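Local coordinates for glucokinase (Streptomyces griseus, PDB 3VGL) that catalyses the ATP-dependent phosphorylation of D-glucose to glucose 6-phosphate as a zinc-containing glucokinase of the ROK family, at the interface of chains A and B. Residues are numbered along the deposited sequence; one frame, centred on the assembly and turned at random. Chains: chain A/B, Glucokinase.

Contact 1: the interface of chains A and B. Residues chain A 239, 242, 280; chain B 159.
B:Arg159 reaches across to A:Trp280, A:Ala242 and A:Trp239, setting its guanidinium between two indoles of the partner subunit. This arginine sits two residues beyond B:His157, a ligand of the structural zinc typical of ROK family kinases, and the surface it meets is helical: helix 227-251 brings A:Trp239 and A:Ala242, and helix 267-280 ends at A:Trp280. Packing is tight on the A:Trp280 side. There B:Arg159 NH2 lies over the rim of the six-membered ring, 3.4 Å from A:Trp280 CH2. The methyl of A:Ala242 lies on the same face, toward the rim at the five-membered ring, with CB 3.6 Å above the A:Trp280 ring plane, and it also lies over one face of the guanidinium, 3.7 Å from B:Arg159 NH1. The indole and guanidinium planes stand 66° apart, so the arginine leans a nitrogen on the ring and does not lie flat on it. On the looser side, B:Arg159 NH1 sits obliquely above the rim of A:Trp239 near CE3 and CZ3, 3.6 Å from A:Trp239 CZ3; the two side chains run nearly perpendicular, and A:Trp239 loses 14 Å² against 30 Å² for A:Trp280. The arginine gets there with CG trans to its amide nitrogen and a turn at chi3 (71°) that swings the guanidinium in among the three residues. The electron-rich indoles would probably favour its positive charge.

Contact 2: the interface of chains A and B. Residues chain A 140, 145, 251; chain B 140, 145, 251.
A:Ile140 and B:Ile140 meet across the two-fold axis through their CD1 methyls, 3.6 Å apart, with their side chains crossing roughly at right angles. Beside them A:Phe251 and B:Phe251 come from opposite directions and bring their CE1 corners together at 3.2 Å, a close fit. From A:Arg145 CB the chain bends at chi2 (-65°), which lays the rest of it along B:Ile140. CG brushes the CG2 methyl of that isoleucine, and CD packs on it more closely, with 3.7 Å between A:Arg145 CD and B:Ile140 CG2. NE and CZ pass the same methyl, and A:Arg145 NE bonds back within its own chain, 3.0 Å to the carbonyl oxygen A:Ile140 O. At the tip, NH1 stays near B:Ile140 CG2, while A:Arg145 NH2 also grips A:Ile140 O at 2.8 Å. Both nitrogens approach from one face of the carbonyl, NH2 well above its plane, and the oxygen lies in the guanidinium plane; this double grip fixes the group's rotation. NH2 then faces its twin, 3.5 Å between A:Arg145 NH2 and B:Arg145 NH2, where the charges probably oppose each other, partly offset by the carbonyls. A leucine in place of A:Arg145 would probably leave the A:Ile140 carbonyl without its two donors and B:Ile140 CG2 with less cover. Strand 134-140, the residue just after strand 143-144 and the end of helix 227-251 supply an apolar seam with arginine flanks that probably helps hold the subunits together.

Contact 3: the interface of chains A and B. Residues chain A 146-152; chain B 252-253.
The carboxylate of B:Asp252 is pushed into the loop A:Arg146–A:Ala152, pointing between A:Phe149 and A:Val151. With CG trans to its backbone nitrogen (chi1 -173°), the side chain extends into a cup of main-chain N-H groups. B:Asp252 OD2 accepts two backbone bonds, from A:Phe149 N at 2.8 Å and from A:Val151 N at 3.0 Å, arriving from opposite faces of the carboxylate, both out of its plane. The other oxygen, B:Asp252 OD1, lies at the edge of the A:Phe149 ring, in the ring plane, 3.4 Å from A:Phe149 CD2; the two side chains run about perpendicular, with ring and carboxylate planes 46° apart. From the other flank A:Val151 CG2 packs on B:Asp252 CG at 3.5 Å, and A:Ala152 backs B:Asp252 CB. A:Arg148 lays CG over the centre of one A:Phe149 face, which probably steadies the ring, while its amide takes the aspartate's carbonyl, A:Arg148 N to B:Asp252 O at 2.8 Å. Backbone and side chain are both gripped, so this aspartate probably works as a peg joining the two subunits. In the fold, the receiving loop follows strand 143-144 and leads to the 3-10 helix 155-157, while B:Asp252 and B:Pro253 form the turn between helix 227-251 and strand 255-259.

Contact 1: the interface of chains A and B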
# COMPACT_ATOMS: atom_id res chain seq x y z
N TRP A 239 -4.60 -12.91 -3.04
CA TRP A 239 -4.45 -12.54 -1.64
C TRP A 239 -4.31 -13.75 -0.73
O TRP A 239 -3.55 -13.70 0.27
CB TRP A 239 -5.63 -11.69 -1.20
CG TRP A 239 -5.67 -10.39 -1.91
CD1 TRP A 239 -6.49 -10.05 -2.96
CD2 TRP A 239 -4.89 -9.23 -1.61
NE1 TRP A 239 -6.24 -8.74 -3.35
CE2 TRP A 239 -5.26 -8.23 -2.54
CE3 TRP A 239 -3.91 -8.96 -0.66
CZ2 TRP A 239 -4.68 -6.94 -2.51
CZ3 TRP A 239 -3.31 -7.66 -0.65
CH2 TRP A 239 -3.72 -6.69 -1.57
N ALA A 242 -0.67 -15.20 -1.39
CA ALA A 242 0.36 -14.31 -0.82
C ALA A 242 0.40 -14.44 0.69
O ALA A 242 1.49 -14.47 1.30
CB ALA A 242 0.13 -12.85 -1.22
N TRP A 280 4.42 -16.63 -4.73
CA TRP A 280 4.82 -15.69 -3.68
C TRP A 280 5.87 -16.21 -2.70
O TRP A 280 6.51 -15.42 -2.02
CB TRP A 280 3.59 -15.21 -2.89
CG TRP A 280 2.66 -14.36 -3.67
CD1 TRP A 280 1.42 -14.72 -4.14
CD2 TRP A 280 2.86 -13.00 -4.05
NE1 TRP A 280 0.85 -13.66 -4.81
CE2 TRP A 280 1.71 -12.59 -4.76
CE3 TRP A 280 3.90 -12.08 -3.87
CZ2 TRP A 280 1.57 -11.30 -5.29
CZ3 TRP A 280 3.77 -10.81 -4.40
CH2 TRP A 280 2.61 -10.43 -5.10
N ARG B 159 5.44 -9.89 4.02
CA ARG B 159 5.20 -8.71 3.17
C ARG B 159 4.30 -7.75 3.92
O ARG B 159 3.13 -8.06 4.22
CB ARG B 159 4.52 -9.13 1.88
CG ARG B 159 4.31 -7.95 0.95
CD ARG B 159 3.56 -8.32 -0.32
NE ARG B 159 2.15 -8.62 -0.06
CZ ARG B 159 1.26 -8.84 -1.01
NH1 ARG B 159 0.00 -9.15 -0.69
NH2 ARG B 159 1.62 -8.72 -2.29

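Contact 2: the interface of chains A and B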
# COMPACT_ATOMS: atom_id res chain seq x y z
N ILE A 140 1.35 -27.37 16.11
CA ILE A 140 2.81 -27.43 16.19
C ILE A 140 3.17 -28.54 17.16
O ILE A 140 2.63 -28.60 18.27
CB ILE A 140 3.42 -26.08 16.63
CG1 ILE A 140 3.34 -25.06 15.48
CG2 ILE A 140 4.89 -26.27 17.05
CD1 ILE A 140 3.72 -23.65 15.87
N ARG A 145 -2.26 -25.05 19.20
CA ARG A 145 -1.64 -23.96 19.94
C ARG A 145 -2.53 -22.72 19.97
O ARG A 145 -2.75 -22.07 18.94
CB ARG A 145 -0.28 -23.59 19.35
CG ARG A 145 0.67 -24.76 19.17
CD ARG A 145 1.09 -25.38 20.50
NE ARG A 145 1.94 -26.54 20.27
CZ ARG A 145 2.66 -27.14 21.22
NH1 ARG A 145 2.67 -26.67 22.46
NH2 ARG A 145 3.39 -28.20 20.91
N PHE A 251 5.74 -19.85 10.00
CA PHE A 251 5.59 -21.17 10.65
C PHE A 251 6.35 -22.31 9.97
O PHE A 251 6.63 -23.34 10.60
CB PHE A 251 4.11 -21.57 10.69
CG PHE A 251 3.27 -20.72 11.59
CD1 PHE A 251 3.29 -20.91 12.98
CD2 PHE A 251 2.40 -19.76 11.05
CE1 PHE A 251 2.48 -20.12 13.82
CE2 PHE A 251 1.60 -18.97 11.90
CZ PHE A 251 1.64 -19.17 13.28
N ILE B 140 7.68 -22.01 21.60
CA ILE B 140 6.31 -22.44 21.89
C ILE B 140 6.39 -23.70 22.73
O ILE B 140 7.11 -24.64 22.38
CB ILE B 140 5.49 -22.67 20.60
CG1 ILE B 140 5.14 -21.33 19.94
CG2 ILE B 140 4.21 -23.45 20.92
CD1 ILE B 140 4.53 -21.45 18.57
N ARG B 145 11.15 -23.57 17.92
CA ARG B 145 10.44 -24.15 16.79
C ARG B 145 11.02 -23.68 15.46
O ARG B 145 10.90 -22.51 15.10
CB ARG B 145 8.95 -23.81 16.84
CG ARG B 145 8.27 -24.13 18.17
CD ARG B 145 8.24 -25.63 18.45
NE ARG B 145 7.65 -25.88 19.76
CZ ARG B 145 7.26 -27.08 20.19
NH1 ARG B 145 7.35 -28.14 19.40
NH2 ARG B 145 6.74 -27.21 21.40
N PHE B 251 0.71 -15.45 16.96
CA PHE B 251 1.27 -16.35 18.00
C PHE B 251 0.69 -16.15 19.39
O PHE B 251 0.76 -17.05 20.24
CB PHE B 251 2.79 -16.15 18.11
CG PHE B 251 3.56 -16.61 16.91
CD1 PHE B 251 3.82 -17.96 16.71
CD2 PHE B 251 4.08 -15.67 16.01
CE1 PHE B 251 4.56 -18.39 15.58
CE2 PHE B 251 4.81 -16.10 14.88
CZ PHE B 251 5.06 -17.46 14.69

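Contact 3: the interface of chains A and B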
# COMPACT_ATOMS: atom_id res chain seq x y z
N ARG A 146 -3.01 -22.39 21.16
CA ARG A 146 -3.95 -21.29 21.36
C ARG A 146 -3.27 -20.02 21.88
O ARG A 146 -3.90 -18.97 21.95
CB ARG A 146 -5.09 -21.73 22.30
CG ARG A 146 -5.87 -22.96 21.82
CD ARG A 146 -6.74 -23.44 22.94
NE ARG A 146 -7.35 -24.76 22.71
CZ ARG A 146 -6.75 -25.92 22.95
NH1 ARG A 146 -5.50 -25.98 23.40
NH2 ARG A 146 -7.43 -27.05 22.73
N GLY A 147 -2.00 -20.13 22.26
CA GLY A 147 -1.23 -19.01 22.80
C GLY A 147 -1.49 -18.74 24.27
O GLY A 147 -2.31 -19.41 24.90
N ARG A 148 -0.80 -17.74 24.81
CA ARG A 148 -0.87 -17.42 26.24
C ARG A 148 -2.26 -17.00 26.71
O ARG A 148 -2.70 -17.36 27.82
CB ARG A 148 0.18 -16.36 26.59
CG ARG A 148 -0.01 -15.67 27.92
CD ARG A 148 0.25 -16.61 29.12
NE ARG A 148 0.07 -15.89 30.38
CZ ARG A 148 -1.11 -15.69 30.96
NH1 ARG A 148 -2.23 -16.14 30.40
NH2 ARG A 148 -1.16 -15.01 32.10
N PHE A 149 -2.96 -16.24 25.86
CA PHE A 149 -4.26 -15.69 26.22
C PHE A 149 -5.40 -16.33 25.46
O PHE A 149 -6.55 -15.88 25.57
CB PHE A 149 -4.25 -14.17 26.10
CG PHE A 149 -3.17 -13.51 26.92
CD1 PHE A 149 -3.27 -13.44 28.31
CD2 PHE A 149 -2.06 -12.94 26.29
CE1 PHE A 149 -2.28 -12.82 29.05
CE2 PHE A 149 -1.06 -12.33 27.04
CZ PHE A 149 -1.16 -12.26 28.42
N GLY A 150 -5.10 -17.38 24.70
CA GLY A 150 -6.13 -18.15 24.00
C GLY A 150 -6.42 -17.65 22.61
O GLY A 150 -7.17 -18.29 21.86
N VAL A 151 -5.80 -16.53 22.23
CA VAL A 151 -6.17 -15.85 20.99
C VAL A 151 -5.11 -15.85 19.89
O VAL A 151 -5.13 -14.98 18.99
CB VAL A 151 -6.71 -14.43 21.26
CG1 VAL A 151 -7.95 -14.49 22.17
CG2 VAL A 151 -5.62 -13.52 21.87
N ALA A 152 -4.25 -16.86 19.90
CA ALA A 152 -3.37 -17.11 18.75
C ALA A 152 -4.19 -17.44 17.51
O ALA A 152 -5.40 -17.74 17.59
CB ALA A 152 -2.37 -18.24 19.05
N ASP B 252 0.14 -14.96 19.65
CA ASP B 252 -0.34 -14.60 21.02
C ASP B 252 0.60 -15.05 22.16
O ASP B 252 0.18 -15.81 23.06
CB ASP B 252 -1.77 -15.16 21.23
CG ASP B 252 -2.40 -14.69 22.54
OD1 ASP B 252 -2.21 -13.51 22.92
OD2 ASP B 252 -3.14 -15.49 23.17
N PRO B 253 1.88 -14.61 22.15
CA PRO B 253 2.83 -15.04 23.20
C PRO B 253 2.62 -14.22 24.48
O PRO B 253 1.91 -13.22 24.47
CB PRO B 253 4.18 -14.69 22.58
CG PRO B 253 3.87 -13.40 21.85
CD PRO B 253 2.50 -13.64 21.22

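Contacts 2 and 3 are neighbours, their C-alpha centres about 10 Å apart, while contact 1 lies about 21 Å from contact 2 and 24 Å from contact 3. Helix 227-251 ties them together: that of chain A supplies contact 1, both copies end in contact 2 at A:Phe251 and B:Phe251, and B:Asp252, next after B:Phe251, enters contact 3. Stretch 140-159 likewise serves contact 2 from both chains, contact 3 from chain A and contact 1 from chain B. Since the dyad repeats contacts 1 and 3 with the chains exchanged, the dimer appears to be held at several separated points, consistent with a pair within the possible homotetramer.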